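Local coordinates for DUF4595 domain-containing protein (Bacteroides vulgatus, PDB 3TZG) that is of unknown function but, as a porin-like beta-barrel protein, may have a role connected with the cell envelope, at residues Ile163-Val175 / Tyr221-Val233. Numbering follows the deposited sequence.
Sequences INYQANLNLQAYV and YRLDDENPVRIEV
Y165 and P228 illustrate how a loop folded inside a barrel can rest on the wall through the root of an aromatic side chain while the ring braces the loop itself. Y165 CB lies 3.5 Å from P228 CG, and the two side chains cross at about a right angle. The ring atoms CG and CD2 of Y165 still graze P228 CG and CD. Further out, the ring meets its own loop, with A167 CB at its edge, and Y165 OH accepts a hydrogen bond from L171 N at 2.9 Å. With chi1 at 76°, CG sits between the backbone N and carbonyl carbon, turning the ring from the hairpin back into the loop. Were Y165 an alanine, CB would remain against P228, but the ring's place between A167 and L171 would probably become a gap and L171 N lose this acceptor. L171 CD1 reaches the same P228 CG at 3.7 Å. Nearer the turn, N227 ND2 gives Q166 O a weak bond, bent to 117°. Farther along, V175 CG1 packs on I231 CG2 at 3.6 Å, while Y221 OH, held by P201 O, abuts both V175 methyls. The hairpin, with its type I' turn from D224 to N227, belongs to an antiparallel beta barrel whose wall carries an inward-folded loop.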
loop_
_atom_site.group_PDB
_atom_site.type_symbol
_atom_site.label_atom_id
_atom_site.label_comp_id
_atom_site.label_asym_id
_atom_site.label_seq_id
_atom_site.Cartn_x
_atom_site.Cartn_y
_atom_site.Cartn_z
ATOM N N ILE A 163 -4.085 7.410 17.773
ATOM C CA ILE A 163 -4.715 6.120 17.515
ATOM C C ILE A 163 -3.591 5.117 17.312
ATOM O O ILE A 163 -2.724 5.292 16.453
ATOM C CB ILE A 163 -5.701 6.208 16.325
ATOM C CG1 ILE A 163 -6.852 7.180 16.696
ATOM C CG2 ILE A 163 -6.255 4.805 15.975
ATOM C CD1 ILE A 163 -7.593 7.752 15.586
ATOM N N ASN A 164 -3.569 4.111 18.167
ATOM C CA ASN A 164 -2.555 3.064 18.151
ATOM C C ASN A 164 -3.226 1.722 18.148
ATOM O O ASN A 164 -4.310 1.551 18.715
ATOM C CB ASN A 164 -1.592 3.193 19.343
ATOM C CG ASN A 164 -0.797 4.474 19.295
ATOM O OD1 ASN A 164 0.168 4.621 18.522
ATOM N ND2 ASN A 164 -1.224 5.453 20.089
ATOM N N TYR A 165 -2.591 0.781 17.479
ATOM C CA TYR A 165 -3.103 -0.560 17.366
ATOM C C TYR A 165 -1.975 -1.552 17.541
ATOM O O TYR A 165 -0.792 -1.185 17.489
ATOM C CB TYR A 165 -3.796 -0.742 16.000
ATOM C CG TYR A 165 -2.840 -0.899 14.828
ATOM C CD1 TYR A 165 -2.253 0.210 14.229
ATOM C CD2 TYR A 165 -2.537 -2.153 14.312
ATOM C CE1 TYR A 165 -1.353 0.076 13.179
ATOM C CE2 TYR A 165 -1.636 -2.301 13.257
ATOM C CZ TYR A 165 -1.056 -1.179 12.685
ATOM O OH TYR A 165 -0.187 -1.292 11.629
ATOM N N GLN A 166 -2.356 -2.818 17.689
ATOM C CA GLN A 166 -1.436 -3.939 17.757
ATOM C C GLN A 166 -2.002 -5.037 16.876
ATOM O O GLN A 166 -3.115 -5.497 17.122
ATOM C CB GLN A 166 -1.222 -4.395 19.195
ATOM C CG GLN A 166 0.167 -4.994 19.469
ATOM C CD GLN A 166 1.247 -3.950 19.678
ATOM O OE1 GLN A 166 2.201 -3.848 18.898
ATOM N NE2 GLN A 166 1.135 -3.164 20.750
ATOM N N ALA A 167 -1.305 -5.346 15.767
ATOM C CA ALA A 167 -1.674 -6.381 14.806
ATOM C C ALA A 167 -0.419 -6.905 14.133
ATOM O O ALA A 167 0.634 -6.260 14.201
ATOM C CB ALA A 167 -2.659 -5.835 13.789
ATOM N N ASN A 168 -0.514 -8.082 13.508
ATOM C CA ASN A 168 0.608 -8.718 12.807
ATOM C C ASN A 168 0.926 -7.972 11.483
ATOM O O ASN A 168 2.083 -7.912 11.085
ATOM C CB ASN A 168 0.298 -10.187 12.537
ATOM C CG ASN A 168 -0.773 -10.430 11.501
ATOM O OD1 ASN A 168 -1.915 -9.997 11.622
ATOM N ND2 ASN A 168 -0.413 -11.114 10.439
ATOM N N LEU A 169 -0.102 -7.398 10.823
ATOM C CA LEU A 169 0.041 -6.663 9.572
ATOM C C LEU A 169 0.219 -5.189 9.831
ATOM O O LEU A 169 -0.149 -4.699 10.902
ATOM C CB LEU A 169 -1.189 -6.870 8.658
ATOM C CG LEU A 169 -1.638 -8.289 8.295
ATOM C CD1 LEU A 169 -2.895 -8.236 7.496
ATOM C CD2 LEU A 169 -0.550 -9.066 7.548
ATOM N N ASN A 170 0.776 -4.465 8.834
ATOM C CA ASN A 170 0.925 -3.020 8.914
ATOM C C ASN A 170 -0.327 -2.447 8.297
ATOM O O ASN A 170 -0.390 -2.222 7.079
ATOM C CB ASN A 170 2.219 -2.528 8.261
ATOM C CG ASN A 170 2.409 -1.039 8.351
ATOM O OD1 ASN A 170 1.809 -0.350 9.186
ATOM N ND2 ASN A 170 3.277 -0.507 7.514
ATOM N N LEU A 171 -1.337 -2.222 9.153
ATOM C CA LEU A 171 -2.682 -1.788 8.757
ATOM C C LEU A 171 -2.720 -0.370 8.130
ATOM O O LEU A 171 -3.726 -0.075 7.476
ATOM C CB LEU A 171 -3.659 -1.878 9.942
ATOM C CG LEU A 171 -3.831 -3.340 10.443
ATOM C CD1 LEU A 171 -4.771 -3.424 11.583
ATOM C CD2 LEU A 171 -4.246 -4.293 9.311
ATOM N N GLN A 172 -1.606 0.434 8.201
ATOM C CA GLN A 172 -1.472 1.753 7.543
ATOM C C GLN A 172 -1.606 1.608 6.052
ATOM O O GLN A 172 -1.997 2.559 5.366
ATOM C CB GLN A 172 -0.126 2.412 7.843
ATOM C CG GLN A 172 0.200 2.590 9.308
ATOM C CD GLN A 172 1.667 2.876 9.539
ATOM O OE1 GLN A 172 2.438 3.203 8.607
ATOM N NE2 GLN A 172 2.088 2.731 10.801
ATOM N N ALA A 173 -1.258 0.395 5.531
ATOM C CA ALA A 173 -1.338 0.072 4.104
ATOM C C ALA A 173 -2.759 0.241 3.577
ATOM O O ALA A 173 -2.946 0.436 2.382
ATOM C CB ALA A 173 -0.866 -1.350 3.870
ATOM N N TYR A 174 -3.767 0.166 4.458
ATOM C CA TYR A 174 -5.150 0.305 4.037
ATOM C C TYR A 174 -5.547 1.776 3.920
ATOM O O TYR A 174 -6.616 2.031 3.360
ATOM C CB TYR A 174 -6.096 -0.444 4.991
ATOM C CG TYR A 174 -6.026 -1.951 4.837
ATOM C CD1 TYR A 174 -6.553 -2.582 3.713
ATOM C CD2 TYR A 174 -5.393 -2.742 5.790
ATOM C CE1 TYR A 174 -6.436 -3.958 3.533
ATOM C CE2 TYR A 174 -5.266 -4.123 5.620
ATOM C CZ TYR A 174 -5.793 -4.728 4.489
ATOM O OH TYR A 174 -5.727 -6.100 4.309
ATOM N N VAL A 175 -4.693 2.745 4.375
ATOM C CA VAL A 175 -5.023 4.184 4.294
ATOM C C VAL A 175 -3.916 5.060 3.635
ATOM O O VAL A 175 -4.219 6.175 3.190
ATOM C CB VAL A 175 -5.347 4.787 5.674
ATOM C CG1 VAL A 175 -6.581 4.148 6.286
ATOM C CG2 VAL A 175 -4.163 4.719 6.635
ATOM N N TYR A 221 -11.684 4.570 12.828
ATOM C CA TYR A 221 -11.371 3.212 13.212
ATOM C C TYR A 221 -12.200 2.737 14.382
ATOM O O TYR A 221 -12.201 3.406 15.418
ATOM C CB TYR A 221 -9.882 3.098 13.596
ATOM C CG TYR A 221 -8.921 3.750 12.642
ATOM C CD1 TYR A 221 -8.442 3.064 11.527
ATOM C CD2 TYR A 221 -8.456 5.044 12.866
ATOM C CE1 TYR A 221 -7.553 3.662 10.637
ATOM C CE2 TYR A 221 -7.566 5.652 11.986
ATOM C CZ TYR A 221 -7.115 4.955 10.871
ATOM O OH TYR A 221 -6.247 5.533 9.987
ATOM N N ARG A 222 -12.849 1.576 14.272
ATOM C CA ARG A 222 -13.487 0.981 15.448
ATOM C C ARG A 222 -12.613 -0.167 15.887
ATOM O O ARG A 222 -12.187 -0.987 15.056
ATOM C CB ARG A 222 -14.952 0.577 15.292
ATOM C CG ARG A 222 -15.335 -0.244 14.101
ATOM C CD ARG A 222 -16.857 -0.333 14.030
ATOM N NE ARG A 222 -17.506 0.986 14.071
ATOM C CZ ARG A 222 -18.824 1.166 13.999
ATOM N NH1 ARG A 222 -19.639 0.122 13.849
ATOM N NH2 ARG A 222 -19.340 2.395 14.068
ATOM N N LEU A 223 -12.240 -0.128 17.182
ATOM C CA LEU A 223 -11.283 -1.032 17.809
ATOM C C LEU A 223 -11.957 -2.003 18.754
ATOM O O LEU A 223 -12.753 -1.601 19.602
ATOM C CB LEU A 223 -10.228 -0.214 18.579
ATOM C CG LEU A 223 -9.389 0.796 17.775
ATOM C CD1 LEU A 223 -8.913 1.896 18.665
ATOM C CD2 LEU A 223 -8.199 0.149 17.086
ATOM N N ASP A 224 -11.639 -3.286 18.584
ATOM C CA ASP A 224 -12.118 -4.381 19.428
ATOM C C ASP A 224 -10.922 -4.855 20.222
ATOM O O ASP A 224 -10.002 -5.451 19.657
ATOM C CB ASP A 224 -12.762 -5.491 18.578
ATOM C CG ASP A 224 -13.963 -6.186 19.194
ATOM O OD1 ASP A 224 -13.833 -6.718 20.321
ATOM O OD2 ASP A 224 -15.012 -6.269 18.515
ATOM N N ASP A 225 -10.901 -4.477 21.509
ATOM C CA ASP A 225 -9.846 -4.673 22.501
ATOM C C ASP A 225 -8.460 -4.494 21.829
ATOM O O ASP A 225 -7.701 -5.459 21.695
ATOM C CB ASP A 225 -9.947 -6.002 23.315
ATOM C CG ASP A 225 -10.340 -7.309 22.637
ATOM O OD1 ASP A 225 -9.752 -7.634 21.585
ATOM O OD2 ASP A 225 -11.119 -8.086 23.250
ATOM N N GLU A 226 -8.176 -3.220 21.397
ATOM C CA GLU A 226 -6.923 -2.691 20.820
ATOM C C GLU A 226 -6.728 -3.047 19.310
ATOM O O GLU A 226 -5.880 -2.450 18.651
ATOM C CB GLU A 226 -5.713 -3.217 21.635
ATOM C CG GLU A 226 -4.386 -2.479 21.499
ATOM C CD GLU A 226 -3.341 -2.905 22.522
ATOM O OE1 GLU A 226 -2.180 -3.146 22.117
ATOM O OE2 GLU A 226 -3.693 -3.049 23.716
ATOM N N ASN A 227 -7.526 -3.955 18.763
ATOM C CA ASN A 227 -7.384 -4.369 17.371
ATOM C C ASN A 227 -8.356 -3.642 16.445
ATOM O O ASN A 227 -9.565 -3.726 16.664
ATOM C CB ASN A 227 -7.627 -5.869 17.254
ATOM C CG ASN A 227 -6.693 -6.740 18.024
ATOM O OD1 ASN A 227 -7.111 -7.663 18.713
ATOM N ND2 ASN A 227 -5.416 -6.472 17.929
ATOM N N PRO A 228 -7.901 -3.020 15.342
ATOM C CA PRO A 228 -8.870 -2.364 14.453
ATOM C C PRO A 228 -9.702 -3.391 13.683
ATOM O O PRO A 228 -9.161 -4.169 12.874
ATOM C CB PRO A 228 -7.987 -1.537 13.516
ATOM C CG PRO A 228 -6.661 -1.529 14.106
ATOM C CD PRO A 228 -6.521 -2.786 14.882
ATOM N N VAL A 229 -11.020 -3.394 13.942
ATOM C CA VAL A 229 -11.927 -4.353 13.300
ATOM C C VAL A 229 -12.682 -3.670 12.153
ATOM O O VAL A 229 -13.346 -4.354 11.374
ATOM C CB VAL A 229 -12.890 -5.052 14.287
ATOM C CG1 VAL A 229 -12.126 -6.062 15.115
ATOM C CG2 VAL A 229 -13.628 -4.065 15.184
ATOM N N ARG A 230 -12.540 -2.336 12.020
ATOM C CA ARG A 230 -13.102 -1.589 10.898
ATOM C C ARG A 230 -12.270 -0.331 10.620
ATOM O O ARG A 230 -12.030 0.475 11.526
ATOM C CB ARG A 230 -14.579 -1.208 11.104
ATOM C CG ARG A 230 -15.165 -0.624 9.833
ATOM C CD ARG A 230 -16.299 0.302 10.072
ATOM N NE ARG A 230 -17.581 -0.381 10.162
ATOM C CZ ARG A 230 -18.726 0.242 10.444
ATOM N NH1 ARG A 230 -18.735 1.561 10.709
ATOM N NH2 ARG A 230 -19.862 -0.447 10.523
ATOM N N ILE A 231 -11.870 -0.163 9.352
ATOM C CA ILE A 231 -11.135 1.006 8.857
ATOM C C ILE A 231 -12.018 1.719 7.843
ATOM O O ILE A 231 -12.467 1.091 6.889
ATOM C CB ILE A 231 -9.747 0.648 8.263
ATOM C CG1 ILE A 231 -8.877 -0.165 9.277
ATOM C CG2 ILE A 231 -9.034 1.927 7.812
ATOM C CD1 ILE A 231 -7.560 -0.650 8.755
ATOM N N GLU A 232 -12.304 3.010 8.071
ATOM C CA GLU A 232 -13.144 3.817 7.173
ATOM C C GLU A 232 -12.480 5.107 6.798
ATOM O O GLU A 232 -11.785 5.693 7.620
ATOM C CB GLU A 232 -14.495 4.148 7.805
ATOM C CG GLU A 232 -15.520 3.048 7.725
ATOM C CD GLU A 232 -16.856 3.416 8.333
ATOM O OE1 GLU A 232 -16.881 4.245 9.274
ATOM O OE2 GLU A 232 -17.880 2.841 7.892
ATOM N N VAL A 233 -12.710 5.572 5.573
ATOM C CA VAL A 233 -12.168 6.851 5.120
ATOM C C VAL A 233 -13.366 7.658 4.597
ATOM O O VAL A 233 -14.066 7.226 3.674
ATOM C CB VAL A 233 -11.002 6.697 4.101
ATOM C CG1 VAL A 233 -10.539 8.065 3.586
ATOM C CG2 VAL A 233 -9.828 5.930 4.730
#